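Local coordinates for protein putative alpha-galactosidase (Bacteroides fragilis, PDB 4NZJ) that probably hydrolyses terminal, non-reducing alpha-D-galactose residues from alpha-D-galactosides, as a member of glycoside hydrolase family 27, at residues Q343-F348 / P378-I383; I403-K406 / R412-V415. All blocks are in the same frame, centred on the assembly; numbering follows the deposited sequence.

Overall arrangement
Both contacts lie along the seam between the catalytic TIM barrel and the C-terminal beta-sandwich domain, their centres about 13 Å apart and on the same side of the chain's centre. Contact 1 comes first in the sequence and joins helix 341-353 to helix 378-384 near the end of the barrel region; contact 2 follows, pairing strands 401-407 and 413-419 in the six-stranded antiparallel sheet of the sandwich. Ile383 links them: its CD1 packs 4.1 Å from Ala414 CB, and its carbonyl oxygen approaches the Lys406 side chain. The last barrel helices thus rest on one face of the sheet, so the domain boundary is a continuous packed interface.

Contact 1: residues Q343-F348 / P378-I383; sequences QYKSHF and PDLIAI
Phe348 and Leu380 meet between helix 341-353 and helix 378-384, whose short segments run at 31° to one another with axes 11.9 Å apart. At that separation the backbones cannot touch, and large apolar side chains have to bridge the gap. Leucine suits this task: its branch point lies one carbon beyond CB, so that the fork reaches into the gap between the helices. Its CB starts toward the other helix and already lies 4.1 Å from Phe348 CE2. With CG placed anti to its own carbonyl carbon (chi1 -71°), the chain continues outward to the fork. There CD1 meets two partners at once, 4.0 Å from Phe348 CD2 and 3.8 Å from Lys345 CE. The lysine contributes CE, brought there by the bend of its chain at chi2; a long aliphatic stem suits a place only partly exposed, where carbon can cover a neighbour.

The phenylalanine ring is approached at its rim by both partners. CG1 of Ile381 lies in the ring plane, 3.9 Å from Phe348 CZ, while Leu380 CD1 meets the CD2 edge close to that plane. Phe348 reaches across because its ring is carried anti to the backbone nitrogen (chi1 -173°). A rigid, flat side chain suits this place, spanning the distance while its rim accepts branched aliphatic neighbours.

Helix 369-375 also packs on this group, with Ile374 against Lys345 and Phe348, and Leu375 against Phe348. Leu380 additionally touches Ser349 and Cys352 of helix 341-353, and Val470 of the C-terminal sheet. The result is an apolar helix-helix interface at the end of the family 27 catalytic TIM barrel, where its last helices pack together beside the C-terminal beta-sandwich domain.

Contact 2: residues I403-K406 / R412-V415; sequences IWVK and RKAV
Lys406 and Ala414 form a hydrogen-bonded antiparallel pair. The amide of Lys406 gives a nearly straight bond to Ala414 O (2.8 Å, 170° at the hydrogen). The return bond, from Ala414 N to Lys406 O, is just as short at 2.8 Å, and the two together close the hydrogen-bonded ring of the pair. Next along the ladder, Val405 and Val415 make the non-hydrogen-bonded pair, their CA atoms 4.7 Å apart. CA-H...O contacts support the ladder on each strand: Val405 CA approaches Ala414 O, and Val415 CA approaches Trp404 O at 3.4 Å.

Side chains then pack across the strands. Val415 CG1, set anti to its backbone nitrogen (chi1 175°), lies 4.0 Å from Ile403 CG2 in the isoleucine conformer described, one of two. Farther along, Val405 CG1 touches Lys413 CD at 4.0 Å, again for one of two conformers of the lysine, which lends its aliphatic stem. Beta-branched valine and isoleucine suit extended strands, and their methyl groups make a compact apolar surface. On the face carrying Lys406 and Ala414, the small methyl of Ala414 takes little room beneath two helices: Met353 of helix 341-353 and Ile383 of helix 378-384 pack against both residues.

Farther out, polar partners fix the ends of the long side chains. Lys406 NZ is bonded to Arg390 O and Lys413 NZ to Asp436 O, while Trp404 NE1 is hydrogen-bonded to Asp402 OD2 and the indole packs on Leu350 and Met353. Arg412 forms a salt bridge with Asp410 in the turn that joins the strands. Flanked by strands 393-397 and 468-473, this is a beta hairpin within the antiparallel sheet of the C-terminal beta-sandwich domain, with one face pressed against helices of the TIM barrel.

Contact 1: residues Q343-F348 / P378-I383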
ATOM      1  N   GLN A 343       4.691  18.865   4.417  1.00 18.34           N
ATOM      2  CA  GLN A 343       5.393  17.702   4.962  1.00 18.21           C
ATOM      3  C   GLN A 343       4.621  16.414   4.686  1.00 17.94           C
ATOM      4  O   GLN A 343       5.192  15.422   4.258  1.00 17.78           O
ATOM      5  CB  GLN A 343       5.638  17.881   6.455  1.00 19.24           C
ATOM      6  CG  GLN A 343       6.786  18.824   6.742  1.00 20.06           C
ATOM      7  CD  GLN A 343       6.910  19.192   8.197  1.00 21.06           C
ATOM      8  OE1 GLN A 343       5.974  19.029   8.978  1.00 23.12           O
ATOM      9  NE2 GLN A 343       8.067  19.731   8.567  1.00 21.97           N
ATOM     10  N   TYR A 344       3.312  16.440   4.912  1.00 16.93           N
ATOM     11  CA  TYR A 344       2.472  15.299   4.570  1.00 16.57           C
ATOM     12  C   TYR A 344       2.521  14.944   3.076  1.00 16.34           C
ATOM     13  O   TYR A 344       2.560  13.778   2.718  1.00 16.20           O
ATOM     14  CB  TYR A 344       1.022  15.540   4.989  1.00 17.10           C
ATOM     15  CG  TYR A 344       0.767  15.454   6.477  1.00 18.53           C
ATOM     16  CD1 TYR A 344       1.332  14.442   7.257  1.00 19.21           C
ATOM     17  CD2 TYR A 344      -0.078  16.364   7.100  1.00 20.74           C
ATOM     18  CE1 TYR A 344       1.071  14.359   8.617  1.00 20.16           C
ATOM     19  CE2 TYR A 344      -0.342  16.288   8.457  1.00 22.20           C
ATOM     20  CZ  TYR A 344       0.232  15.283   9.210  1.00 22.22           C
ATOM     21  OH  TYR A 344      -0.033  15.222  10.559  1.00 24.27           O
ATOM     22  N   LYS A 345       2.520  15.954   2.216  1.00 16.94           N
ATOM     23  CA  LYS A 345       2.615  15.728   0.773  1.00 17.82           C
ATOM     24  C   LYS A 345       3.942  15.053   0.403  1.00 16.85           C
ATOM     25  O   LYS A 345       3.973  14.127  -0.406  1.00 17.24           O
ATOM     26  CB  LYS A 345       2.441  17.051   0.017  1.00 19.89           C
ATOM     27  CG  LYS A 345       2.652  16.986  -1.490  1.00 23.86           C
ATOM     28  CD  LYS A 345       1.606  16.153  -2.203  1.00 27.79           C
ATOM     29  CE  LYS A 345       1.888  16.055  -3.700  1.00 30.84           C
ATOM     30  NZ  LYS A 345       1.900  17.378  -4.376  1.00 33.04           N
ATOM     31  N   SER A 346       5.042  15.511   0.993  1.00 17.71           N
ATOM     32  CA  SER A 346       6.345  14.903   0.702  1.00 16.92           C
ATOM     33  C   SER A 346       6.430  13.465   1.223  1.00 17.05           C
ATOM     34  O   SER A 346       6.988  12.589   0.572  1.00 17.65           O
ATOM     35  CB  SER A 346       7.468  15.752   1.295  1.00 17.47           C
ATOM     36  OG  SER A 346       7.511  17.004   0.645  1.00 18.78           O
ATOM     37  N   HIS A 347       5.887  13.243   2.411  1.00 16.61           N
ATOM     38  CA  HIS A 347       5.760  11.912   3.006  1.00 16.52           C
ATOM     39  C   HIS A 347       5.030  10.966   2.050  1.00 16.17           C
ATOM     40  O   HIS A 347       5.519   9.884   1.745  1.00 15.69           O
ATOM     41  CB  HIS A 347       5.059  12.073   4.360  1.00 18.20           C
ATOM     42  CG  HIS A 347       4.506  10.818   4.961  1.00 18.23           C
ATOM     43  ND1 HIS A 347       5.225   9.647   5.079  1.00 17.92           N
ATOM     44  CD2 HIS A 347       3.314  10.585   5.559  1.00 19.95           C
ATOM     45  CE1 HIS A 347       4.483   8.736   5.682  1.00 18.80           C
ATOM     46  NE2 HIS A 347       3.327   9.285   5.995  1.00 20.03           N
ATOM     47  N   PHE A 348       3.892  11.402   1.516  1.00 15.57           N
ATOM     48  CA  PHE A 348       3.167  10.584   0.551  1.00 16.09           C
ATOM     49  C   PHE A 348       3.986  10.351  -0.732  1.00 16.06           C
ATOM     50  O   PHE A 348       4.088   9.221  -1.222  1.00 15.42           O
ATOM     51  CB  PHE A 348       1.808  11.208   0.220  1.00 16.47           C
ATOM     52  CG  PHE A 348       0.944  10.334  -0.641  1.00 15.41           C
ATOM     53  CD1 PHE A 348       0.297   9.230  -0.103  1.00 16.84           C
ATOM     54  CD2 PHE A 348       0.808  10.588  -2.000  1.00 16.23           C
ATOM     55  CE1 PHE A 348      -0.485   8.406  -0.897  1.00 17.49           C
ATOM     56  CE2 PHE A 348       0.014   9.775  -2.792  1.00 17.54           C
ATOM     57  CZ  PHE A 348      -0.625   8.683  -2.243  1.00 17.01           C
ATOM     58  N   PRO A 378      -3.272  11.027  -8.578  1.00 22.15           N
ATOM     59  CA  PRO A 378      -3.213   9.897  -9.516  1.00 22.51           C
ATOM     60  C   PRO A 378      -1.823   9.609 -10.087  1.00 21.58           C
ATOM     61  O   PRO A 378      -1.489   8.449 -10.312  1.00 22.66           O
ATOM     62  CB  PRO A 378      -4.166  10.302 -10.644  1.00 25.02           C
ATOM     63  CG  PRO A 378      -4.929  11.479 -10.143  1.00 26.92           C
ATOM     64  CD  PRO A 378      -4.089  12.137  -9.101  1.00 24.65           C
ATOM     65  N   ASP A 379      -1.045  10.658 -10.338  1.00 21.97           N
ATOM     66  CA  ASP A 379       0.295  10.506 -10.903  1.00 21.56           C
ATOM     67  C   ASP A 379       1.242   9.844  -9.914  1.00 20.24           C
ATOM     68  O   ASP A 379       2.032   8.977 -10.291  1.00 21.09           O
ATOM     69  CB  ASP A 379       0.870  11.861 -11.314  1.00 23.26           C
ATOM     70  CG  ASP A 379       0.244  12.412 -12.580  1.00 27.59           C
ATOM     71  OD1 ASP A 379      -0.439  11.663 -13.301  1.00 30.75           O
ATOM     72  OD2 ASP A 379       0.448  13.608 -12.860  1.00 30.66           O
ATOM     73  N   LEU A 380       1.181  10.256  -8.653  1.00 18.82           N
ATOM     74  CA  LEU A 380       2.045   9.670  -7.627  1.00 17.98           C
ATOM     75  C   LEU A 380       1.683   8.211  -7.365  1.00 17.33           C
ATOM     76  O   LEU A 380       2.556   7.365  -7.240  1.00 18.48           O
ATOM     77  CB  LEU A 380       1.997  10.475  -6.333  1.00 18.91           C
ATOM     78  CG  LEU A 380       2.679  11.841  -6.395  1.00 18.93           C
ATOM     79  CD1 LEU A 380       2.444  12.605  -5.105  1.00 19.11           C
ATOM     80  CD2 LEU A 380       4.168  11.690  -6.663  1.00 19.65           C
ATOM     81  N   ILE A 381       0.390   7.913  -7.304  1.00 17.78           N
ATOM     82  CA  ILE A 381      -0.045   6.532  -7.142  1.00 17.32           C
ATOM     83  C   ILE A 381       0.378   5.679  -8.342  1.00 18.36           C
ATOM     84  O   ILE A 381       0.825   4.538  -8.174  1.00 18.31           O
ATOM     85  CB  ILE A 381      -1.557   6.450  -6.891  1.00 18.21           C
ATOM     86  CG1 ILE A 381      -1.870   7.068  -5.524  1.00 18.77           C
ATOM     87  CG2 ILE A 381      -2.042   5.008  -6.963  1.00 18.44           C
ATOM     88  CD1 ILE A 381      -3.335   7.360  -5.304  1.00 19.61           C
ATOM     89  N   ALA A 382       0.259   6.227  -9.552  1.00 18.22           N
ATOM     90  CA  ALA A 382       0.681   5.499 -10.747  1.00 19.53           C
ATOM     91  C   ALA A 382       2.173   5.144 -10.678  1.00 18.63           C
ATOM     92  O   ALA A 382       2.576   4.059 -11.086  1.00 21.06           O
ATOM     93  CB  ALA A 382       0.378   6.300 -12.002  1.00 21.05           C
ATOM     94  N   ILE A 383       2.976   6.056 -10.148  1.00 18.72           N
ATOM     95  CA  ILE A 383       4.390   5.784  -9.908  1.00 18.81           C
ATOM     96  C   ILE A 383       4.568   4.658  -8.877  1.00 18.30           C
ATOM     97  O   ILE A 383       5.305   3.704  -9.132  1.00 19.18           O
ATOM     98  CB  ILE A 383       5.142   7.064  -9.488  1.00 19.82           C
ATOM     99  CG1 ILE A 383       5.270   7.995 -10.700  1.00 20.76           C
ATOM    100  CG2 ILE A 383       6.510   6.728  -8.911  1.00 19.53           C
ATOM    101  CD1 ILE A 383       5.703   9.405 -10.362  1.00 22.11           C
TER

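Contact 2: residues I403-K406 / R412-V415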
ATOM      1  N   ILE A 403      17.857  13.746  -3.975  1.00 18.87           N
ATOM      2  CA  ILE A 403      17.377  13.374  -5.302  0.50 19.25           C
ATOM      3  C   ILE A 403      17.128  11.871  -5.287  1.00 19.22           C
ATOM      4  O   ILE A 403      18.066  11.097  -5.088  1.00 19.00           O
ATOM      5  CB  ILE A 403      18.412  13.681  -6.403  0.50 21.11           C
ATOM      6  CG1 ILE A 403      18.742  15.173  -6.436  0.50 22.21           C
ATOM      7  CG2 ILE A 403      17.896  13.231  -7.764  0.50 21.92           C
ATOM      8  CD1 ILE A 403      17.543  16.058  -6.686  0.50 22.41           C
ATOM      9  N   TRP A 404      15.873  11.469  -5.473  1.00 17.88           N
ATOM     10  CA  TRP A 404      15.493  10.060  -5.535  1.00 17.80           C
ATOM     11  C   TRP A 404      15.137   9.723  -6.973  1.00 19.89           C
ATOM     12  O   TRP A 404      14.523  10.534  -7.663  1.00 19.14           O
ATOM     13  CB  TRP A 404      14.284   9.786  -4.652  1.00 17.94           C
ATOM     14  CG  TRP A 404      14.498   9.950  -3.187  1.00 17.85           C
ATOM     15  CD1 TRP A 404      14.587  11.122  -2.494  1.00 17.63           C
ATOM     16  CD2 TRP A 404      14.587   8.902  -2.217  1.00 17.38           C
ATOM     17  NE1 TRP A 404      14.754  10.867  -1.151  1.00 17.84           N
ATOM     18  CE2 TRP A 404      14.749   9.513  -0.954  1.00 17.56           C
ATOM     19  CE3 TRP A 404      14.556   7.507  -2.294  1.00 17.86           C
ATOM     20  CZ2 TRP A 404      14.884   8.773   0.226  1.00 17.92           C
ATOM     21  CZ3 TRP A 404      14.686   6.769  -1.117  1.00 18.00           C
ATOM     22  CH2 TRP A 404      14.849   7.407   0.123  1.00 16.68           C
ATOM     23  N   VAL A 405      15.495   8.522  -7.417  1.00 18.49           N
ATOM     24  CA  VAL A 405      15.323   8.130  -8.813  1.00 20.07           C
ATOM     25  C   VAL A 405      14.708   6.740  -8.896  1.00 20.56           C
ATOM     26  O   VAL A 405      15.225   5.792  -8.300  1.00 20.28           O
ATOM     27  CB  VAL A 405      16.668   8.132  -9.556  1.00 22.20           C
ATOM     28  CG1 VAL A 405      16.473   7.781 -11.024  1.00 23.52           C
ATOM     29  CG2 VAL A 405      17.341   9.486  -9.413  1.00 23.36           C
ATOM     30  N   LYS A 406      13.614   6.631  -9.647  1.00 21.00           N
ATOM     31  CA  LYS A 406      12.870   5.380  -9.797  1.00 20.38           C
ATOM     32  C   LYS A 406      12.710   5.045 -11.284  1.00 21.68           C
ATOM     33  O   LYS A 406      11.934   5.699 -11.981  1.00 22.45           O
ATOM     34  CB  LYS A 406      11.490   5.522  -9.144  1.00 20.24           C
ATOM     35  CG  LYS A 406      10.684   4.231  -8.970  1.00 21.00           C
ATOM     36  CD  LYS A 406       9.237   4.576  -8.645  1.00 20.95           C
ATOM     37  CE  LYS A 406       8.464   3.466  -7.945  1.00 21.93           C
ATOM     38  NZ  LYS A 406       8.441   2.180  -8.686  1.00 21.37           N
ATOM     39  N   ARG A 412      11.237   5.124 -18.860  1.00 30.14           N
ATOM     40  CA  ARG A 412      11.438   6.453 -18.294  1.00 28.97           C
ATOM     41  C   ARG A 412      11.931   6.348 -16.848  1.00 27.27           C
ATOM     42  O   ARG A 412      11.984   5.258 -16.278  1.00 26.12           O
ATOM     43  CB  ARG A 412      10.139   7.257 -18.355  1.00 29.81           C
ATOM     44  CG  ARG A 412       9.624   7.471 -19.773  1.00 32.29           C
ATOM     45  CD  ARG A 412       8.474   8.465 -19.813  1.00 33.47           C
ATOM     46  NE  ARG A 412       7.273   7.954 -19.156  1.00 32.94           N
ATOM     47  CZ  ARG A 412       6.212   8.689 -18.825  1.00 34.34           C
ATOM     48  NH1 ARG A 412       6.181   9.996 -19.063  1.00 34.73           N
ATOM     49  NH2 ARG A 412       5.173   8.111 -18.234  1.00 34.38           N
ATOM     50  N   LYS A 413      12.303   7.490 -16.274  1.00 27.02           N
ATOM     51  CA  LYS A 413      12.761   7.568 -14.888  0.50 25.60           C
ATOM     52  C   LYS A 413      11.978   8.647 -14.152  1.00 23.69           C
ATOM     53  O   LYS A 413      11.922   9.790 -14.606  1.00 24.43           O
ATOM     54  CB  LYS A 413      14.254   7.910 -14.823  0.50 26.94           C
ATOM     55  CG  LYS A 413      15.191   6.761 -15.163  0.50 29.21           C
ATOM     56  CD  LYS A 413      16.646   7.184 -15.016  0.50 30.58           C
ATOM     57  CE  LYS A 413      17.603   6.034 -15.285  0.50 31.97           C
ATOM     58  NZ  LYS A 413      17.644   5.639 -16.721  0.50 33.72           N
ATOM     59  N   ALA A 414      11.374   8.288 -13.024  1.00 22.67           N
ATOM     60  CA  ALA A 414      10.766   9.280 -12.147  1.00 21.82           C
ATOM     61  C   ALA A 414      11.873   9.845 -11.259  1.00 22.06           C
ATOM     62  O   ALA A 414      12.703   9.095 -10.742  1.00 20.78           O
ATOM     63  CB  ALA A 414       9.664   8.665 -11.299  1.00 21.12           C
ATOM     64  N   VAL A 415      11.893  11.168 -11.109  1.00 21.26           N
ATOM     65  CA  VAL A 415      12.902  11.854 -10.316  1.00 20.93           C
ATOM     66  C   VAL A 415      12.195  12.743  -9.304  1.00 20.95           C
ATOM     67  O   VAL A 415      11.383  13.584  -9.684  1.00 21.97           O
ATOM     68  CB  VAL A 415      13.835  12.699 -11.208  1.00 21.52           C
ATOM     69  CG1 VAL A 415      14.821  13.508 -10.365  1.00 21.65           C
ATOM     70  CG2 VAL A 415      14.576  11.809 -12.197  1.00 22.33           C
TER